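Long-range contacts in serine acetyltransferase (Neisseria gonorrhoeae, PDB 6WYE), which probably catalyses the acetylation of L-serine by acetyl-CoA to O-acetyl-L-serine, the first of two steps from serine to cysteine: residues Asn25-Thr30 with Ala112-Asp117; Ala108-Ile113 with Lys131-Ile136. All coordinates share one frame; numbering follows the deposited sequence.

Contact 1. Residues Asn25-Thr30 with Ala112-Asp117. With NA (sodium ion), chain G; LMR ((2S)-2-hydroxybutanedioic acid), chain H.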
ATOM      1  N   ASN A  25      33.890  21.010   7.348  1.00 55.53           N
ATOM      2  CA  ASN A  25      33.084  20.981   6.132  1.00 54.12           C
ATOM      3  C   ASN A  25      34.010  21.118   4.923  1.00 53.30           C
ATOM      4  O   ASN A  25      35.238  21.138   5.057  1.00 55.12           O
ATOM      5  CB  ASN A  25      31.999  22.066   6.175  1.00 52.93           C
ATOM      6  CG  ASN A  25      32.566  23.469   6.272  1.00 51.57           C
ATOM      7  OD1 ASN A  25      33.532  23.805   5.596  1.00 53.34           O
ATOM      8  ND2 ASN A  25      31.942  24.304   7.087  1.00 47.90           N
ATOM      9  N   HIS A  26      33.415  21.262   3.739  1.00 50.61           N
ATOM     10  CA  HIS A  26      34.186  21.348   2.505  1.00 48.69           C
ATOM     11  C   HIS A  26      34.862  22.700   2.316  1.00 51.03           C
ATOM     12  O   HIS A  26      35.659  22.846   1.383  1.00 52.69           O
ATOM     13  CB  HIS A  26      33.289  21.054   1.301  1.00 46.25           C
ATOM     14  CG  HIS A  26      32.376  22.185   0.943  1.00 47.32           C
ATOM     15  ND1 HIS A  26      31.136  22.351   1.521  1.00 46.77           N
ATOM     16  CD2 HIS A  26      32.530  23.216   0.077  1.00 47.63           C
ATOM     17  CE1 HIS A  26      30.564  23.435   1.023  1.00 48.06           C
ATOM     18  NE2 HIS A  26      31.389  23.980   0.146  1.00 46.70           N
ATOM     19  N   LEU A  27      34.579  23.680   3.171  1.00 51.92           N
ATOM     20  CA  LEU A  27      35.190  24.999   3.074  1.00 55.32           C
ATOM     21  C   LEU A  27      36.341  25.210   4.052  1.00 56.87           C
ATOM     22  O   LEU A  27      36.977  26.267   4.011  1.00 54.90           O
ATOM     23  CB  LEU A  27      34.138  26.087   3.306  1.00 54.10           C
ATOM     24  CG  LEU A  27      32.912  26.031   2.405  1.00 53.20           C
ATOM     25  CD1 LEU A  27      31.770  26.794   3.050  1.00 53.73           C
ATOM     26  CD2 LEU A  27      33.269  26.612   1.043  1.00 50.80           C
ATOM     27  N   ASN A  28      36.619  24.244   4.944  1.00 58.53           N
ATOM     28  CA  ASN A  28      37.643  24.468   5.960  1.00 60.44           C
ATOM     29  C   ASN A  28      38.412  23.199   6.308  1.00 63.03           C
ATOM     30  O   ASN A  28      38.965  23.099   7.408  1.00 64.00           O
ATOM     31  CB  ASN A  28      37.021  25.080   7.231  1.00 60.29           C
ATOM     32  CG  ASN A  28      35.991  24.173   7.896  1.00 60.98           C
ATOM     33  OD1 ASN A  28      36.006  22.951   7.738  1.00 60.30           O
ATOM     34  ND2 ASN A  28      35.089  24.779   8.655  1.00 62.63           N
ATOM     35  N   THR A  29      38.464  22.229   5.398  1.00 65.59           N
ATOM     36  CA  THR A  29      39.179  20.988   5.671  1.00 68.96           C
ATOM     37  C   THR A  29      39.779  20.454   4.379  1.00 70.49           C
ATOM     38  O   THR A  29      39.071  20.312   3.376  1.00 69.46           O
ATOM     39  CB  THR A  29      38.249  19.942   6.294  1.00 69.52           C
ATOM     40  OG1 THR A  29      37.675  20.474   7.495  1.00 70.21           O
ATOM     41  CG2 THR A  29      39.018  18.664   6.622  1.00 68.55           C
ATOM     42  N   THR A  30      41.076  20.161   4.412  1.00 70.86           N
ATOM     43  CA  THR A  30      41.766  19.618   3.254  1.00 69.94           C
ATOM     44  C   THR A  30      41.252  18.214   2.957  1.00 67.80           C
ATOM     45  O   THR A  30      40.833  17.928   1.835  1.00 67.06           O
ATOM     46  N   ALA A 112      26.841  23.403  -3.040  1.00 37.21           N
ATOM     47  CA  ALA A 112      26.201  24.681  -3.336  1.00 36.05           C
ATOM     48  C   ALA A 112      25.092  24.993  -2.337  1.00 35.63           C
ATOM     49  O   ALA A 112      24.976  26.131  -1.860  1.00 33.70           O
ATOM     50  CB  ALA A 112      25.657  24.683  -4.769  1.00 34.28           C
ATOM     51  N   ILE A 113      24.264  24.000  -2.000  1.00 33.30           N
ATOM     52  CA  ILE A 113      23.177  24.269  -1.062  1.00 33.41           C
ATOM     53  C   ILE A 113      23.735  24.577   0.321  1.00 31.46           C
ATOM     54  O   ILE A 113      23.257  25.483   1.012  1.00 34.28           O
ATOM     55  CB  ILE A 113      22.181  23.090  -1.016  1.00 32.16           C
ATOM     56  CG1 ILE A 113      21.373  22.971  -2.321  1.00 30.91           C
ATOM     57  CG2 ILE A 113      21.226  23.265   0.150  1.00 29.61           C
ATOM     58  CD1 ILE A 113      20.942  21.509  -2.608  1.00 31.13           C
ATOM     59  N   TYR A 114      24.724  23.804   0.765  1.00 34.82           N
ATOM     60  CA  TYR A 114      25.378  24.091   2.038  1.00 34.22           C
ATOM     61  C   TYR A 114      25.923  25.519   2.065  1.00 36.83           C
ATOM     62  O   TYR A 114      25.741  26.248   3.049  1.00 35.39           O
ATOM     63  CB  TYR A 114      26.495  23.076   2.268  1.00 36.21           C
ATOM     64  CG  TYR A 114      27.161  23.160   3.622  1.00 40.66           C
ATOM     65  CD1 TYR A 114      28.203  24.060   3.859  1.00 41.32           C
ATOM     66  CD2 TYR A 114      26.753  22.336   4.669  1.00 41.15           C
ATOM     67  CE1 TYR A 114      28.810  24.133   5.104  1.00 44.20           C
ATOM     68  CE2 TYR A 114      27.358  22.400   5.912  1.00 42.96           C
ATOM     69  CZ  TYR A 114      28.382  23.300   6.125  1.00 45.35           C
ATOM     70  OH  TYR A 114      28.978  23.361   7.367  1.00 51.22           O
ATOM     71  N   GLU A 115      26.564  25.945   0.977  1.00 37.86           N
ATOM     72  CA  GLU A 115      27.167  27.274   0.929  1.00 41.96           C
ATOM     73  C   GLU A 115      26.113  28.372   0.954  1.00 40.39           C
ATOM     74  O   GLU A 115      26.238  29.342   1.703  1.00 40.38           O
ATOM     75  CB  GLU A 115      28.037  27.410  -0.323  1.00 44.81           C
ATOM     76  CG  GLU A 115      29.334  26.612  -0.258  1.00 47.01           C
ATOM     77  CD  GLU A 115      29.994  26.478  -1.616  1.00 48.25           C
ATOM     78  OE1 GLU A 115      29.563  27.180  -2.552  1.00 49.88           O
ATOM     79  OE2 GLU A 115      30.933  25.659  -1.753  1.00 48.59           O
ATOM     80  N   ARG A 116      25.064  28.235   0.134  1.00 38.15           N
ATOM     81  CA  ARG A 116      24.179  29.352  -0.173  1.00 35.40           C
ATOM     82  C   ARG A 116      22.901  29.402   0.656  1.00 36.75           C
ATOM     83  O   ARG A 116      22.311  30.480   0.770  1.00 36.73           O
ATOM     84  CB  ARG A 116      23.797  29.328  -1.659  1.00 35.69           C
ATOM     85  CG  ARG A 116      24.992  29.233  -2.599  1.00 34.22           C
ATOM     86  CD  ARG A 116      24.560  28.876  -4.004  1.00 33.18           C
ATOM     87  NE  ARG A 116      25.651  28.375  -4.834  1.00 32.16           N
ATOM     88  CZ  ARG A 116      25.494  27.900  -6.067  1.00 32.51           C
ATOM     89  NH1 ARG A 116      24.285  27.858  -6.626  1.00 34.84           N
ATOM     90  NH2 ARG A 116      26.541  27.444  -6.740  1.00 33.38           N
ATOM     91  N   ASP A 117      22.447  28.278   1.230  1.00 34.72           N
ATOM     92  CA  ASP A 117      21.174  28.263   1.944  1.00 33.11           C
ATOM     93  C   ASP A 117      21.453  28.329   3.430  1.00 32.54           C
ATOM     94  O   ASP A 117      22.022  27.379   3.977  1.00 33.47           O
ATOM     95  CB  ASP A 117      20.369  27.000   1.607  1.00 30.28           C
ATOM     96  CG  ASP A 117      18.988  26.971   2.268  1.00 32.37           C
ATOM     97  OD1 ASP A 117      18.643  27.894   3.049  1.00 29.56           O
ATOM     98  OD2 ASP A 117      18.243  25.989   2.000  1.00 34.48           O
TER
HETATM   99 NA    NA G 301      24.229  27.019   4.644  1.00 43.06          NA
HETATM  100  C1  LMR H 302      16.812  31.048   3.809  1.00 34.24           C
HETATM  101  O1A LMR H 302      17.019  32.233   3.863  1.00 34.97           O
HETATM  102  O1B LMR H 302      16.737  30.327   4.767  1.00 31.83           O
HETATM  103  C2  LMR H 302      16.627  30.446   2.414  1.00 34.67           C
HETATM  104  O2  LMR H 302      16.259  29.105   2.480  1.00 35.91           O
HETATM  105  C3  LMR H 302      15.577  31.199   1.593  1.00 37.81           C
HETATM  106  C4  LMR H 302      14.218  31.196   2.253  1.00 38.59           C
HETATM  107  O4A LMR H 302      14.043  30.483   3.199  1.00 36.89           O
HETATM  108  O4B LMR H 302      13.369  31.905   1.805  1.00 38.92           O
HETATM  109  O   HOH W   1      24.535  29.355   4.032  1.00 37.50           O

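Contact 2. Residues Ala108-Ile113 with Lys131-Ile136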
ATOM      1  N   ALA A 108      28.477  18.612  -6.413  1.00 37.21           N
ATOM      2  CA  ALA A 108      28.548  20.068  -6.521  1.00 36.26           C
ATOM      3  C   ALA A 108      27.278  20.717  -5.985  1.00 35.66           C
ATOM      4  O   ALA A 108      27.331  21.731  -5.279  1.00 35.36           O
ATOM      5  CB  ALA A 108      28.787  20.472  -7.976  1.00 36.76           C
ATOM      6  N   ASP A 109      26.122  20.128  -6.297  1.00 34.73           N
ATOM      7  CA  ASP A 109      24.850  20.677  -5.835  1.00 34.07           C
ATOM      8  C   ASP A 109      24.758  20.685  -4.314  1.00 31.08           C
ATOM      9  O   ASP A 109      24.297  21.666  -3.721  1.00 28.74           O
ATOM     10  CB  ASP A 109      23.692  19.873  -6.444  1.00 33.26           C
ATOM     11  CG  ASP A 109      23.502  20.156  -7.925  1.00 33.70           C
ATOM     12  OD1 ASP A 109      24.286  20.954  -8.489  1.00 34.04           O
ATOM     13  OD2 ASP A 109      22.562  19.589  -8.537  1.00 36.92           O
ATOM     14  N   LEU A 110      25.167  19.590  -3.660  1.00 30.53           N
ATOM     15  CA  LEU A 110      25.076  19.539  -2.203  1.00 31.93           C
ATOM     16  C   LEU A 110      25.956  20.607  -1.571  1.00 35.82           C
ATOM     17  O   LEU A 110      25.538  21.298  -0.628  1.00 37.45           O
ATOM     18  CB  LEU A 110      25.452  18.137  -1.693  1.00 33.20           C
ATOM     19  CG  LEU A 110      24.394  17.057  -1.944  1.00 34.72           C
ATOM     20  CD1 LEU A 110      24.961  15.652  -1.734  1.00 34.35           C
ATOM     21  CD2 LEU A 110      23.206  17.285  -1.021  1.00 33.65           C
ATOM     22  N   LYS A 111      27.170  20.782  -2.102  1.00 37.40           N
ATOM     23  CA  LYS A 111      28.050  21.834  -1.608  1.00 39.18           C
ATOM     24  C   LYS A 111      27.451  23.211  -1.867  1.00 37.16           C
ATOM     25  O   LYS A 111      27.523  24.098  -1.009  1.00 37.02           O
ATOM     26  CB  LYS A 111      29.428  21.710  -2.268  1.00 40.65           C
ATOM     27  CG  LYS A 111      30.282  20.576  -1.721  1.00 42.18           C
ATOM     28  CD  LYS A 111      31.442  20.239  -2.669  1.00 45.35           C
ATOM     29  CE  LYS A 111      32.354  19.155  -2.088  1.00 45.78           C
ATOM     30  N   ALA A 112      26.841  23.403  -3.040  1.00 37.21           N
ATOM     31  CA  ALA A 112      26.201  24.681  -3.336  1.00 36.05           C
ATOM     32  C   ALA A 112      25.092  24.993  -2.337  1.00 35.63           C
ATOM     33  O   ALA A 112      24.976  26.131  -1.860  1.00 33.70           O
ATOM     34  CB  ALA A 112      25.657  24.683  -4.769  1.00 34.28           C
ATOM     35  N   ILE A 113      24.264  24.000  -2.000  1.00 33.30           N
ATOM     36  CA  ILE A 113      23.177  24.269  -1.062  1.00 33.41           C
ATOM     37  C   ILE A 113      23.735  24.577   0.321  1.00 31.46           C
ATOM     38  O   ILE A 113      23.257  25.483   1.012  1.00 34.28           O
ATOM     39  CB  ILE A 113      22.181  23.090  -1.016  1.00 32.16           C
ATOM     40  CG1 ILE A 113      21.373  22.971  -2.321  1.00 30.91           C
ATOM     41  CG2 ILE A 113      21.226  23.265   0.150  1.00 29.61           C
ATOM     42  CD1 ILE A 113      20.942  21.509  -2.608  1.00 31.13           C
ATOM     43  N   LYS A 131      13.120  19.001  -1.423  1.00 26.46           N
ATOM     44  CA  LYS A 131      12.423  18.602  -2.642  1.00 26.67           C
ATOM     45  C   LYS A 131      13.070  19.170  -3.909  1.00 27.16           C
ATOM     46  O   LYS A 131      13.033  18.522  -4.960  1.00 26.04           O
ATOM     47  CB  LYS A 131      10.970  19.082  -2.516  1.00 28.36           C
ATOM     48  CG  LYS A 131      10.060  18.892  -3.661  1.00 32.45           C
ATOM     49  CD  LYS A 131       8.597  19.207  -3.220  1.00 30.15           C
ATOM     50  CE  LYS A 131       8.267  20.706  -3.279  1.00 26.14           C
ATOM     51  NZ  LYS A 131       6.780  20.943  -3.188  1.00 28.30           N
ATOM     52  N   GLY A 132      13.644  20.379  -3.841  1.00 26.84           N
ATOM     53  CA  GLY A 132      14.291  20.948  -5.020  1.00 27.64           C
ATOM     54  C   GLY A 132      15.560  20.207  -5.411  1.00 29.01           C
ATOM     55  O   GLY A 132      15.838  20.011  -6.600  1.00 30.20           O
ATOM     56  N   PHE A 133      16.339  19.777  -4.418  1.00 28.87           N
ATOM     57  CA  PHE A 133      17.474  18.901  -4.688  1.00 28.54           C
ATOM     58  C   PHE A 133      17.023  17.569  -5.294  1.00 28.39           C
ATOM     59  O   PHE A 133      17.629  17.080  -6.258  1.00 31.40           O
ATOM     60  CB  PHE A 133      18.264  18.677  -3.395  1.00 31.41           C
ATOM     61  CG  PHE A 133      19.344  17.657  -3.534  1.00 30.22           C
ATOM     62  CD1 PHE A 133      20.570  18.011  -4.091  1.00 28.55           C
ATOM     63  CD2 PHE A 133      19.135  16.341  -3.132  1.00 29.26           C
ATOM     64  CE1 PHE A 133      21.575  17.079  -4.239  1.00 29.80           C
ATOM     65  CE2 PHE A 133      20.135  15.390  -3.279  1.00 30.65           C
ATOM     66  CZ  PHE A 133      21.360  15.762  -3.838  1.00 34.20           C
ATOM     67  N   HIS A 134      15.957  16.964  -4.758  1.00 27.08           N
ATOM     68  CA  HIS A 134      15.461  15.719  -5.337  1.00 26.83           C
ATOM     69  C   HIS A 134      15.048  15.916  -6.795  1.00 25.74           C
ATOM     70  O   HIS A 134      15.408  15.116  -7.667  1.00 26.65           O
ATOM     71  CB  HIS A 134      14.275  15.180  -4.525  1.00 25.33           C
ATOM     72  CG  HIS A 134      14.602  14.914  -3.090  1.00 28.14           C
ATOM     73  ND1 HIS A 134      13.696  15.111  -2.073  1.00 28.14           N
ATOM     74  CD2 HIS A 134      15.743  14.481  -2.500  1.00 27.86           C
ATOM     75  CE1 HIS A 134      14.265  14.814  -0.914  1.00 28.62           C
ATOM     76  NE2 HIS A 134      15.505  14.423  -1.147  1.00 28.21           N
ATOM     77  N   ALA A 135      14.316  16.996  -7.084  1.00 26.50           N
ATOM     78  CA  ALA A 135      13.805  17.187  -8.442  1.00 27.50           C
ATOM     79  C   ALA A 135      14.940  17.376  -9.441  1.00 29.14           C
ATOM     80  O   ALA A 135      14.899  16.822 -10.547  1.00 30.93           O
ATOM     81  CB  ALA A 135      12.856  18.385  -8.496  1.00 23.07           C
ATOM     82  N   ILE A 136      15.960  18.155  -9.062  1.00 24.72           N
ATOM     83  CA  ILE A 136      17.096  18.386  -9.948  1.00 27.51           C
ATOM     84  C   ILE A 136      17.778  17.067 -10.286  1.00 29.61           C
ATOM     85  O   ILE A 136      18.071  16.780 -11.451  1.00 31.73           O
ATOM     86  CB  ILE A 136      18.099  19.363  -9.294  1.00 30.16           C
ATOM     87  CG1 ILE A 136      17.556  20.792  -9.212  1.00 29.65           C
ATOM     88  CG2 ILE A 136      19.448  19.341 -10.027  1.00 29.15           C
ATOM     89  CD1 ILE A 136      17.133  21.355 -10.528  1.00 35.32           C
TER

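Contact 1. Residues Asn25-Thr30 with Ala112-Asp117
H26 slides its imidazole past the phenol of Y114, the side chains running in opposite directions, at the C-terminal end of helix 100-116. H26 CE1 comes within 3.7 Å of Y114 CD1, the rings meeting obliquely, 72° apart. Histidine suits this place because both ring nitrogens find work: ND1 is hydrogen-bonded to Y123, while NE2 donates to E115 OE2 at 2.6 Å. That oxygen accepts through its anti lone pair, near the imidazole plane, probably fixing the ring's rotation. L27 screens this bond on one side, its CG over an imidazole face and CD2 3.8 Å from E115 OE2. Residues N25 to N28 form a type I beta turn, and N25 OD1 accepts from L27 N at 2.6 Å, closing an Asx turn. The same side chain reaches the helix: N25 ND2 donates to Y114 OH at 3.1 Å, the hydroxyl tilted 25° from the amide plane. Y114 CG, anti to the backbone N (chi1 -174°), sends the ring toward the turn, while Y114 O binds sodium at 2.3 Å with D117 O, C120 O and a water. D117 OD1 lies 2.7 Å from O2 of hydroxybutanedioic acid, held also by D182 and by G209, R217 and H218 of the second subunit.

Contact 2. Residues Ala108-Ile113 with Lys131-Ile136
F133 presents one ring face to L110 and an edge to D109, with I113 meeting the ring obliquely. L110 CD2 sits over that face, offset toward the rim, 4.0 Å from the ring centroid and 26° off the normal, a CH-pi contact; its nearest ring atom is F133 CE1 at 3.6 Å. D109 CB approaches the edge near the ring plane, 4.1 Å from F133 CE1. I113 CD1 reaches F133 CD1 at 3.8 Å, its side chain crossing that of F133 at about a right angle. With CG anti to the backbone N (chi1 173°), the phenylalanine fills the interface between the helices, whose segment axes come within 11.3 Å; a long flat side chain suits that separation. The segments of helices 100-116 and 131-147 run nearly antiparallel (159°) in the all-helical N-terminal part of serine acetyltransferase. L70 of helix 66-78 and L127 of helix 124-129 also touch F133. D109 brings a charge into this apolar layer, its OD2 3.5 Å from I136 CG2. The carboxylate is well satisfied there: OD2 accepts from Q137 and forms a salt bridge with R140, both on helix 131-147, while OD1 takes the backbone N-H of L179.

Overall arrangement
Both contacts use helix 100-116 and share A112 and I113, with centres about 13 Å apart. Contact 2 is core: its centre lies about 5 Å from the centre of the chain, all five touching residues are buried, and the segments meet mainly through apolar side chains, with D109 the one charged residue, its polar partners outside the segments. Contact 1 is at the surface, its centre about 16 Å from that of the chain, where an irregular segment ahead of helix 34-48 is joined to the helix end by polar side chains. The two meet where H26 CE1 packs on K111 O at 3.7 Å. At its end and just beyond, the helix supplies carbonyl ligands to sodium and, through D117, lines the ligand pocket.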